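Local atomic coordinates of DNA repair protein XRCC1 (Mus musculus, PDB entry 3PC6), a protein that acts as a scaffold in DNA single-strand break repair, assembling repair protein complexes and binding poly-ADP-ribose chains, here represented by its second BRCT domain. Residues V46-T51 against A70-R75; H12-G17 against D40-R45; D6-K11 against Q84-H89. All blocks are in the same frame, centred on the assembly; numbering follows the deposited sequence.

How the interactions relate
Interaction 1 lies in the core, its centre about 2 Å from that of the chain, whereas interactions 2 and 3 are surface contacts. Strand 48-51 pairs with 70-72 in interaction 1 and, on its other side in the same parallel sheet, with 12-16 of interaction 2, where F48 O and F14 N are a probable hydrogen-bond pair. Interaction 3 joins the loop before strand 12-16 to the segment after helix 75-83; it meets interaction 2 where F8 packs on F13, and interaction 1 where H89 packs on F48 and A70 and Q47 OE1 lies against G10 and K11. Backbone hydrogen bonds dominate interaction 1; sulfur, ring and carbonyl contacts make interaction 2; rings, a leucine and backbone atoms interaction 3.

Interaction 1. Residues V46-T51 against A70-R75; sequences VQFVIT and AFVRPR
V49 and F71 lie side by side on one face of the sheet, pointing the same way, and F71 turns its CD2-CE2 side to the valine: CD2 stands 3.6 Å from V49 CB, with both methyls of V49 also close to this side of the ring. F59 and W55 also meet this ring, and L63 of helix 59-65 touches it. On the other face F48, I50, A70 and V72 gather. F48 CD2 lies 3.9 Å from A70 CB, while V72 CG2 comes to the edge of the same ring, near its plane. I50 slants across V72, its CD1 4.0 Å from V72 CB, and its other branch, CG2, reaches P74 CA at 3.7 Å. W76 and I77 of helix 75-83 pack on I50 from this face. Between these two faces the backbones form the parallel pair of a beta-alpha-beta unit, strand 48-51, helix 59-65 and strand 70-72, within the BRCT fold. A70 N donates to Q47 O, V49 N to A70 O, V72 N to V49 O and T51 N to V72 O, the last at 3.0 Å; CA-H groups of F48, F71 and I50 add contacts to A70 O, V49 O and V72 O. Past the strand end, R73 bends at chi2 (-57°) and its NH1 donates to T51 O at 2.8 Å. The acceptor lies near the guanidinium plane, but NH1 stands above the carbonyl plane, 55° out of it. R73 NH1 also bonds Q53 O, and T51 OG1 bonds Q53 N.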
loop_
_atom_site.group_PDB
_atom_site.type_symbol
_atom_site.label_atom_id
_atom_site.label_comp_id
_atom_site.label_asym_id
_atom_site.label_seq_id
_atom_site.Cartn_x
_atom_site.Cartn_y
_atom_site.Cartn_z
ATOM N N VAL B 46 14.938 -4.427 -6.255
ATOM C CA VAL B 46 14.976 -4.199 -4.809
ATOM C C VAL B 46 16.233 -3.426 -4.366
ATOM O O VAL B 46 17.350 -3.744 -4.776
ATOM C CB VAL B 46 14.864 -5.526 -4.022
ATOM C CG1 VAL B 46 15.024 -5.287 -2.515
ATOM C CG2 VAL B 46 13.532 -6.208 -4.327
ATOM N N GLN B 47 16.029 -2.408 -3.532
ATOM C CA GLN B 47 17.113 -1.614 -2.986
ATOM C C GLN B 47 17.216 -1.716 -1.458
ATOM O O GLN B 47 18.322 -1.671 -0.907
ATOM C CB GLN B 47 16.956 -0.159 -3.427
ATOM C CG GLN B 47 16.961 0.001 -4.946
ATOM C CD GLN B 47 16.471 1.367 -5.402
ATOM O OE1 GLN B 47 15.561 1.938 -4.810
ATOM N NE2 GLN B 47 17.074 1.891 -6.465
ATOM N N PHE B 48 16.070 -1.858 -0.788
ATOM C CA PHE B 48 16.013 -1.939 0.670
ATOM C C PHE B 48 15.246 -3.170 1.133
ATOM O O PHE B 48 14.091 -3.361 0.776
ATOM C CB PHE B 48 15.360 -0.684 1.266
ATOM C CG PHE B 48 16.057 0.574 0.875
ATOM C CD1 PHE B 48 15.623 1.310 -0.213
ATOM C CD2 PHE B 48 17.203 0.983 1.554
ATOM C CE1 PHE B 48 16.298 2.462 -0.607
ATOM C CE2 PHE B 48 17.885 2.142 1.170
ATOM C CZ PHE B 48 17.434 2.877 0.084
ATOM N N VAL B 49 15.918 -3.996 1.921
ATOM C CA VAL B 49 15.306 -5.151 2.577
ATOM C C VAL B 49 15.029 -4.765 4.028
ATOM O O VAL B 49 15.961 -4.485 4.795
ATOM C CB VAL B 49 16.260 -6.355 2.517
ATOM C CG1 VAL B 49 15.699 -7.545 3.296
ATOM C CG2 VAL B 49 16.534 -6.727 1.058
ATOM N N ILE B 50 13.751 -4.701 4.389
ATOM C CA ILE B 50 13.348 -4.321 5.740
ATOM C C ILE B 50 13.108 -5.576 6.556
ATOM O O ILE B 50 12.334 -6.439 6.150
ATOM C CB ILE B 50 12.058 -3.485 5.740
ATOM C CG1 ILE B 50 12.164 -2.317 4.753
ATOM C CG2 ILE B 50 11.722 -3.026 7.155
ATOM C CD1 ILE B 50 13.324 -1.337 5.010
ATOM N N THR B 51 13.789 -5.689 7.693
ATOM C CA THR B 51 13.707 -6.898 8.509
ATOM C C THR B 51 13.762 -6.610 10.010
ATOM O O THR B 51 14.572 -5.805 10.461
ATOM C CB THR B 51 14.827 -7.899 8.151
ATOM O OG1 THR B 51 14.827 -8.979 9.094
ATOM C CG2 THR B 51 16.199 -7.222 8.158
ATOM N N ALA B 70 20.581 -2.825 0.562
ATOM C CA ALA B 70 20.771 -2.350 1.927
ATOM C C ALA B 70 19.765 -3.054 2.822
ATOM O O ALA B 70 18.593 -3.174 2.462
ATOM C CB ALA B 70 20.559 -0.859 1.998
ATOM N N PHE B 71 20.220 -3.507 3.984
ATOM C CA PHE B 71 19.350 -4.193 4.945
ATOM C C PHE B 71 19.096 -3.264 6.123
ATOM O O PHE B 71 20.048 -2.717 6.699
ATOM C CB PHE B 71 20.021 -5.496 5.390
ATOM C CG PHE B 71 20.340 -6.414 4.235
ATOM C CD1 PHE B 71 21.499 -6.253 3.505
ATOM C CD2 PHE B 71 19.434 -7.392 3.845
ATOM C CE1 PHE B 71 21.777 -7.078 2.427
ATOM C CE2 PHE B 71 19.699 -8.213 2.763
ATOM C CZ PHE B 71 20.873 -8.051 2.053
ATOM N N VAL B 72 17.824 -3.066 6.468
ATOM C CA VAL B 72 17.449 -2.009 7.408
ATOM C C VAL B 72 16.336 -2.433 8.361
ATOM O O VAL B 72 15.459 -3.208 7.981
ATOM C CB VAL B 72 16.936 -0.774 6.653
ATOM C CG1 VAL B 72 16.937 0.455 7.567
ATOM C CG2 VAL B 72 17.751 -0.536 5.403
ATOM N N ARG B 73 16.370 -1.901 9.585
ATOM C CA ARG B 73 15.314 -2.116 10.584
ATOM C C ARG B 73 14.046 -1.309 10.276
ATOM O O ARG B 73 14.119 -0.209 9.749
ATOM C CB ARG B 73 15.824 -1.738 11.983
ATOM C CG ARG B 73 16.965 -2.650 12.509
ATOM C CD ARG B 73 16.502 -4.094 12.511
ATOM N NE ARG B 73 17.465 -5.005 13.129
ATOM C CZ ARG B 73 17.452 -6.320 12.957
ATOM N NH1 ARG B 73 16.532 -6.872 12.175
ATOM N NH2 ARG B 73 18.367 -7.084 13.552
ATOM N N PRO B 74 12.869 -1.852 10.631
ATOM C CA PRO B 74 11.633 -1.098 10.358
ATOM C C PRO B 74 11.580 0.273 11.052
ATOM O O PRO B 74 10.877 1.165 10.570
ATOM C CB PRO B 74 10.518 -2.028 10.850
ATOM C CG PRO B 74 11.188 -3.118 11.640
ATOM C CD PRO B 74 12.614 -3.201 11.162
ATOM N N ARG B 75 12.315 0.456 12.147
ATOM C CA ARG B 75 12.375 1.768 12.798
ATOM C C ARG B 75 12.763 2.891 11.821
ATOM O O ARG B 75 12.372 4.042 12.006
ATOM C CB ARG B 75 13.324 1.754 14.007
ATOM C CG ARG B 75 13.483 3.114 14.697
ATOM C CD ARG B 75 12.160 3.617 15.301
ATOM N NE ARG B 75 11.740 2.819 16.452
ATOM C CZ ARG B 75 10.574 2.957 17.084
ATOM N NH1 ARG B 75 9.692 3.861 16.675
ATOM N NH2 ARG B 75 10.287 2.185 18.124
#

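Interaction 2. Residues H12-G17 against D40-R45; sequences HFFLYG and DYMNER
M42, which also touches V49 and L69, lies over one face of the F14 ring, the two side chains crossing at about a right angle. Its CG sits almost on the ring normal, 3.9 Å from the F14 centroid, a CH-pi contact, while SD shifts toward the rim and comes 3.5 Å from F14 CD2, a Met-aromatic contact. The bend at chi2 (-67°) places SD over the ring, and that at chi3 turns CE away from it. The loose, solvent side is at D40 and Y41, whose CB bonds point away; they meet F14 through backbone atoms, D40 O lying near the ring plane 3.7 Å from F14 CE1. The loop between strands 37-38 and 48-51 thus folds round F14 of strand 12-16 in the parallel BRCT sheet. H12 and R45 form a second, smaller patch, close through R45 O, 3.1 Å from H12 CB, with R45 CB over one face of the imidazole. An Asx turn shapes the loop, N43 OD1 accepting from R45 N. E39 gathers the polar ends: it accepts from H12 ND1 and N43 ND2 and salt-bridges R45 NH2. Its carboxylate probably offsets the charge of R45 beside H12, while dispersion and the polarisable sulfur hold F14.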
loop_
_atom_site.group_PDB
_atom_site.type_symbol
_atom_site.label_atom_id
_atom_site.label_comp_id
_atom_site.label_asym_id
_atom_site.label_seq_id
_atom_site.Cartn_x
_atom_site.Cartn_y
_atom_site.Cartn_z
ATOM N N HIS B 12 12.780 1.190 -4.010
ATOM C CA HIS B 12 12.092 -0.100 -3.980
ATOM C C HIS B 12 12.391 -0.895 -2.716
ATOM O O HIS B 12 13.555 -1.051 -2.344
ATOM C CB HIS B 12 12.462 -0.914 -5.214
ATOM C CG HIS B 12 12.086 -0.244 -6.497
ATOM N ND1 HIS B 12 10.965 -0.594 -7.219
ATOM C CD2 HIS B 12 12.666 0.777 -7.173
ATOM C CE1 HIS B 12 10.876 0.174 -8.291
ATOM N NE2 HIS B 12 11.896 1.014 -8.287
ATOM N N PHE B 13 11.334 -1.385 -2.064
ATOM C CA PHE B 13 11.455 -2.069 -0.779
ATOM C C PHE B 13 10.963 -3.506 -0.880
ATOM O O PHE B 13 10.008 -3.794 -1.605
ATOM C CB PHE B 13 10.613 -1.356 0.294
ATOM C CG PHE B 13 10.970 0.095 0.498
ATOM C CD1 PHE B 13 10.654 1.049 -0.463
ATOM C CD2 PHE B 13 11.587 0.505 1.665
ATOM C CE1 PHE B 13 10.975 2.389 -0.273
ATOM C CE2 PHE B 13 11.915 1.832 1.865
ATOM C CZ PHE B 13 11.605 2.781 0.893
ATOM N N PHE B 14 11.617 -4.398 -0.148
ATOM C CA PHE B 14 11.124 -5.750 0.077
ATOM C C PHE B 14 10.960 -5.939 1.587
ATOM O O PHE B 14 11.891 -5.698 2.352
ATOM C CB PHE B 14 12.112 -6.775 -0.476
ATOM C CG PHE B 14 11.700 -8.196 -0.248
ATOM C CD1 PHE B 14 10.813 -8.822 -1.109
ATOM C CD2 PHE B 14 12.215 -8.920 0.820
ATOM C CE1 PHE B 14 10.437 -10.147 -0.899
ATOM C CE2 PHE B 14 11.844 -10.234 1.040
ATOM C CZ PHE B 14 10.946 -10.848 0.179
ATOM N N LEU B 15 9.772 -6.336 2.027
ATOM C CA LEU B 15 9.544 -6.544 3.451
ATOM C C LEU B 15 9.858 -8.000 3.778
ATOM O O LEU B 15 9.175 -8.929 3.338
ATOM C CB LEU B 15 8.103 -6.162 3.848
ATOM C CG LEU B 15 7.707 -4.708 3.514
ATOM C CD1 LEU B 15 6.273 -4.394 3.996
ATOM C CD2 LEU B 15 8.691 -3.688 4.089
ATOM N N TYR B 16 10.928 -8.208 4.523
ATOM C CA TYR B 16 11.376 -9.569 4.785
ATOM C C TYR B 16 10.726 -10.112 6.051
ATOM O O TYR B 16 10.848 -9.520 7.115
ATOM C CB TYR B 16 12.901 -9.601 4.900
ATOM C CG TYR B 16 13.442 -10.925 5.384
ATOM C CD1 TYR B 16 13.887 -11.886 4.489
ATOM C CD2 TYR B 16 13.495 -11.215 6.741
ATOM C CE1 TYR B 16 14.377 -13.107 4.938
ATOM C CE2 TYR B 16 13.979 -12.434 7.202
ATOM C CZ TYR B 16 14.419 -13.372 6.298
ATOM O OH TYR B 16 14.902 -14.578 6.760
ATOM N N GLY B 17 10.013 -11.224 5.920
ATOM C CA GLY B 17 9.545 -11.968 7.071
ATOM C C GLY B 17 8.435 -11.350 7.888
ATOM O O GLY B 17 7.628 -10.546 7.391
ATOM N N ASP B 40 7.226 -7.731 -4.348
ATOM C CA ASP B 40 6.748 -8.950 -3.702
ATOM C C ASP B 40 7.787 -10.066 -3.771
ATOM O O ASP B 40 7.642 -11.104 -3.126
ATOM C CB ASP B 40 5.424 -9.408 -4.320
ATOM C CG ASP B 40 4.308 -8.407 -4.104
ATOM O OD1 ASP B 40 4.329 -7.705 -3.064
ATOM O OD2 ASP B 40 3.413 -8.319 -4.973
ATOM N N TYR B 41 8.840 -9.839 -4.550
ATOM C CA TYR B 41 9.915 -10.812 -4.706
ATOM C C TYR B 41 11.256 -10.111 -4.620
ATOM O O TYR B 41 11.361 -8.927 -4.937
ATOM C CB TYR B 41 9.815 -11.514 -6.062
ATOM C CG TYR B 41 8.622 -12.425 -6.181
ATOM C CD1 TYR B 41 8.681 -13.740 -5.729
ATOM C CD2 TYR B 41 7.434 -11.975 -6.741
ATOM C CE1 TYR B 41 7.586 -14.581 -5.831
ATOM C CE2 TYR B 41 6.333 -12.807 -6.848
ATOM C CZ TYR B 41 6.412 -14.109 -6.390
ATOM O OH TYR B 41 5.311 -14.933 -6.496
ATOM N N MET B 42 12.279 -10.848 -4.194
ATOM C CA MET B 42 13.650 -10.352 -4.220
ATOM C C MET B 42 14.165 -10.325 -5.642
ATOM O O MET B 42 14.748 -11.296 -6.115
ATOM C CB MET B 42 14.555 -11.246 -3.374
ATOM C CG MET B 42 14.335 -11.068 -1.901
ATOM S SD MET B 42 14.855 -9.415 -1.422
ATOM C CE MET B 42 16.614 -9.500 -1.784
ATOM N N ASN B 43 13.949 -9.216 -6.332
ATOM C CA ASN B 43 14.397 -9.115 -7.710
ATOM C C ASN B 43 15.422 -8.000 -7.879
ATOM O O ASN B 43 15.833 -7.370 -6.902
ATOM C CB ASN B 43 13.202 -8.926 -8.648
ATOM C CG ASN B 43 12.362 -7.722 -8.287
ATOM O OD1 ASN B 43 12.891 -6.639 -8.042
ATOM N ND2 ASN B 43 11.042 -7.898 -8.260
ATOM N N GLU B 44 15.826 -7.761 -9.123
ATOM C CA GLU B 44 16.906 -6.829 -9.427
ATOM C C GLU B 44 16.577 -5.408 -9.006
ATOM O O GLU B 44 17.479 -4.601 -8.780
ATOM C CB GLU B 44 17.231 -6.857 -10.927
ATOM N N ARG B 45 15.283 -5.107 -8.905
ATOM C CA ARG B 45 14.829 -3.751 -8.599
ATOM C C ARG B 45 14.887 -3.409 -7.111
ATOM O O ARG B 45 14.869 -2.234 -6.745
ATOM C CB ARG B 45 13.405 -3.511 -9.132
ATOM C CG ARG B 45 13.263 -3.693 -10.639
ATOM C CD ARG B 45 11.947 -3.119 -11.158
ATOM N NE ARG B 45 10.776 -3.730 -10.526
ATOM C CZ ARG B 45 10.304 -4.936 -10.831
ATOM N NH1 ARG B 45 10.908 -5.676 -11.754
ATOM N NH2 ARG B 45 9.232 -5.411 -10.208
#

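Interaction 3. Residues D6-K11 against Q84-H89; sequences DFFEGK and QKLLPH
F7 lays its ring against the backbone of Q84-L86. K85 N and the K85 carbonyl carbon lie over one face, the latter near the ring centre, and F7 CE2 comes 3.6 Å from Q84 C. F7 CG takes the position between its backbone N and carbonyl carbon (chi1 53°), which turns the ring toward the 84-86 backbone. L86 closes the rest of the contact: its CB lies 4.1 Å from F7 CB, and its CD1 meets the edge of the F8 ring, in plane, 3.6 Å from F8 CE1. The other methyl, CD2, meets the K11 side chain tip to tip, 3.3 Å from K11 CE, tight for two carbons. L86 CG is anti to its backbone N (chi1 179°), and CD1, facing F8, also comes near K11 CE. Neighbouring residues set these groups in place. F7 and F8 also touch each other, F7 CE1 standing over the centre of the F8 ring, while F34 and C80 pack on both and F13 meets F8. A type I turn from D6 to E9, with E9 N bonded to D6 O at 2.8 Å, leads into a type II turn from F8 to K11. Helix 75-83 ends in a Schellman motif whose C-prime residue is Q84; K85 N bonds C80 O, and Q84 NE2 bonds N81 O. D6 OD1 makes a salt bridge to R29 NH2 of the second subunit. The turns before the first strand of this BRCT domain and the segment after helix 75-83 meet through rings, methyls and backbone atoms, so the contact probably rests mainly on shape and dispersion.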
loop_
_atom_site.group_PDB
_atom_site.type_symbol
_atom_site.label_atom_id
_atom_site.label_comp_id
_atom_site.label_asym_id
_atom_site.label_seq_id
_atom_site.Cartn_x
_atom_site.Cartn_y
_atom_site.Cartn_z
ATOM N N ASP B 6 6.722 12.858 -0.914
ATOM C CA ASP B 6 7.223 11.941 -1.937
ATOM C C ASP B 6 8.637 11.439 -1.645
ATOM O O ASP B 6 9.322 10.975 -2.553
ATOM C CB ASP B 6 7.242 12.627 -3.312
ATOM C CG ASP B 6 5.853 12.954 -3.833
ATOM O OD1 ASP B 6 4.863 12.379 -3.331
ATOM O OD2 ASP B 6 5.756 13.786 -4.762
ATOM N N PHE B 7 9.083 11.531 -0.397
ATOM C CA PHE B 7 10.494 11.248 -0.104
ATOM C C PHE B 7 10.956 9.796 -0.319
ATOM O O PHE B 7 12.159 9.511 -0.253
ATOM C CB PHE B 7 10.905 11.778 1.277
ATOM C CG PHE B 7 10.028 11.316 2.405
ATOM C CD1 PHE B 7 10.159 10.033 2.925
ATOM C CD2 PHE B 7 9.096 12.173 2.969
ATOM C CE1 PHE B 7 9.357 9.611 3.978
ATOM C CE2 PHE B 7 8.289 11.760 4.018
ATOM C CZ PHE B 7 8.418 10.476 4.523
ATOM N N PHE B 8 10.022 8.884 -0.586
ATOM C CA PHE B 8 10.401 7.518 -0.971
ATOM C C PHE B 8 10.309 7.292 -2.475
ATOM O O PHE B 8 10.479 6.172 -2.953
ATOM C CB PHE B 8 9.542 6.470 -0.254
ATOM C CG PHE B 8 9.921 6.247 1.183
ATOM C CD1 PHE B 8 11.179 6.587 1.643
ATOM C CD2 PHE B 8 9.019 5.679 2.073
ATOM C CE1 PHE B 8 11.531 6.375 2.962
ATOM C CE2 PHE B 8 9.367 5.462 3.399
ATOM C CZ PHE B 8 10.627 5.812 3.842
ATOM N N GLU B 9 10.041 8.353 -3.228
ATOM C CA GLU B 9 9.914 8.221 -4.675
ATOM C C GLU B 9 11.138 7.545 -5.290
ATOM O O GLU B 9 12.276 7.884 -4.961
ATOM C CB GLU B 9 9.702 9.595 -5.310
ATOM C CG GLU B 9 9.301 9.550 -6.774
ATOM C CD GLU B 9 8.945 10.925 -7.312
ATOM O OE1 GLU B 9 9.591 11.911 -6.893
ATOM O OE2 GLU B 9 8.020 11.018 -8.148
ATOM N N GLY B 10 10.905 6.585 -6.183
ATOM C CA GLY B 10 11.990 5.906 -6.873
ATOM C C GLY B 10 12.709 4.827 -6.069
ATOM O O GLY B 10 13.623 4.182 -6.572
ATOM N N LYS B 11 12.302 4.620 -4.822
ATOM C CA LYS B 11 12.955 3.625 -3.967
ATOM C C LYS B 11 12.128 2.341 -3.862
ATOM O O LYS B 11 10.927 2.401 -3.637
ATOM C CB LYS B 11 13.190 4.210 -2.577
ATOM C CG LYS B 11 14.090 5.437 -2.581
ATOM C CD LYS B 11 14.596 5.752 -1.188
ATOM C CE LYS B 11 15.410 7.034 -1.188
ATOM N NZ LYS B 11 16.361 7.087 -2.327
ATOM N N GLN B 84 8.961 13.189 8.854
ATOM C CA GLN B 84 8.469 13.601 7.540
ATOM C C GLN B 84 9.591 13.942 6.557
ATOM O O GLN B 84 9.526 14.940 5.836
ATOM C CB GLN B 84 7.478 14.766 7.672
ATOM C CG GLN B 84 6.144 14.361 8.291
ATOM C CD GLN B 84 5.334 13.439 7.388
ATOM O OE1 GLN B 84 4.855 13.852 6.328
ATOM N NE2 GLN B 84 5.177 12.183 7.805
ATOM N N LYS B 85 10.621 13.102 6.523
ATOM C CA LYS B 85 11.702 13.269 5.553
ATOM C C LYS B 85 12.485 11.967 5.412
ATOM O O LYS B 85 12.333 11.058 6.228
ATOM C CB LYS B 85 12.634 14.410 5.965
ATOM C CG LYS B 85 13.394 14.159 7.258
ATOM C CD LYS B 85 14.395 15.274 7.532
ATOM C CE LYS B 85 15.168 15.016 8.817
ATOM N NZ LYS B 85 16.172 16.083 9.092
ATOM N N LEU B 86 13.316 11.884 4.377
ATOM C CA LEU B 86 14.142 10.703 4.153
ATOM C C LEU B 86 15.376 10.699 5.043
ATOM O O LEU B 86 16.315 11.459 4.807
ATOM C CB LEU B 86 14.575 10.632 2.692
ATOM C CG LEU B 86 15.459 9.452 2.309
ATOM C CD1 LEU B 86 14.681 8.145 2.470
ATOM C CD2 LEU B 86 15.969 9.604 0.884
ATOM N N LEU B 87 15.383 9.847 6.065
ATOM C CA LEU B 87 16.565 9.711 6.915
ATOM C C LEU B 87 17.554 8.704 6.311
ATOM O O LEU B 87 17.167 7.856 5.500
ATOM C CB LEU B 87 16.150 9.289 8.325
ATOM C CG LEU B 87 15.074 10.169 8.966
ATOM C CD1 LEU B 87 14.492 9.517 10.217
ATOM C CD2 LEU B 87 15.638 11.546 9.281
ATOM N N PRO B 88 18.841 8.798 6.693
ATOM C CA PRO B 88 19.830 7.829 6.199
ATOM C C PRO B 88 19.579 6.434 6.769
ATOM O O PRO B 88 19.479 6.283 7.992
ATOM C CB PRO B 88 21.169 8.370 6.734
ATOM C CG PRO B 88 20.892 9.785 7.177
ATOM C CD PRO B 88 19.446 9.824 7.563
ATOM N N HIS B 89 19.487 5.433 5.897
ATOM C CA HIS B 89 19.194 4.060 6.331
ATOM C C HIS B 89 20.333 3.485 7.161
ATOM O O HIS B 89 20.131 2.570 7.962
ATOM C CB HIS B 89 18.957 3.154 5.130
ATOM C CG HIS B 89 20.107 3.104 4.171
ATOM N ND1 HIS B 89 21.111 2.162 4.258
ATOM C CD2 HIS B 89 20.417 3.887 3.112
ATOM C CE1 HIS B 89 21.984 2.360 3.286
ATOM N NE2 HIS B 89 21.588 3.404 2.581
#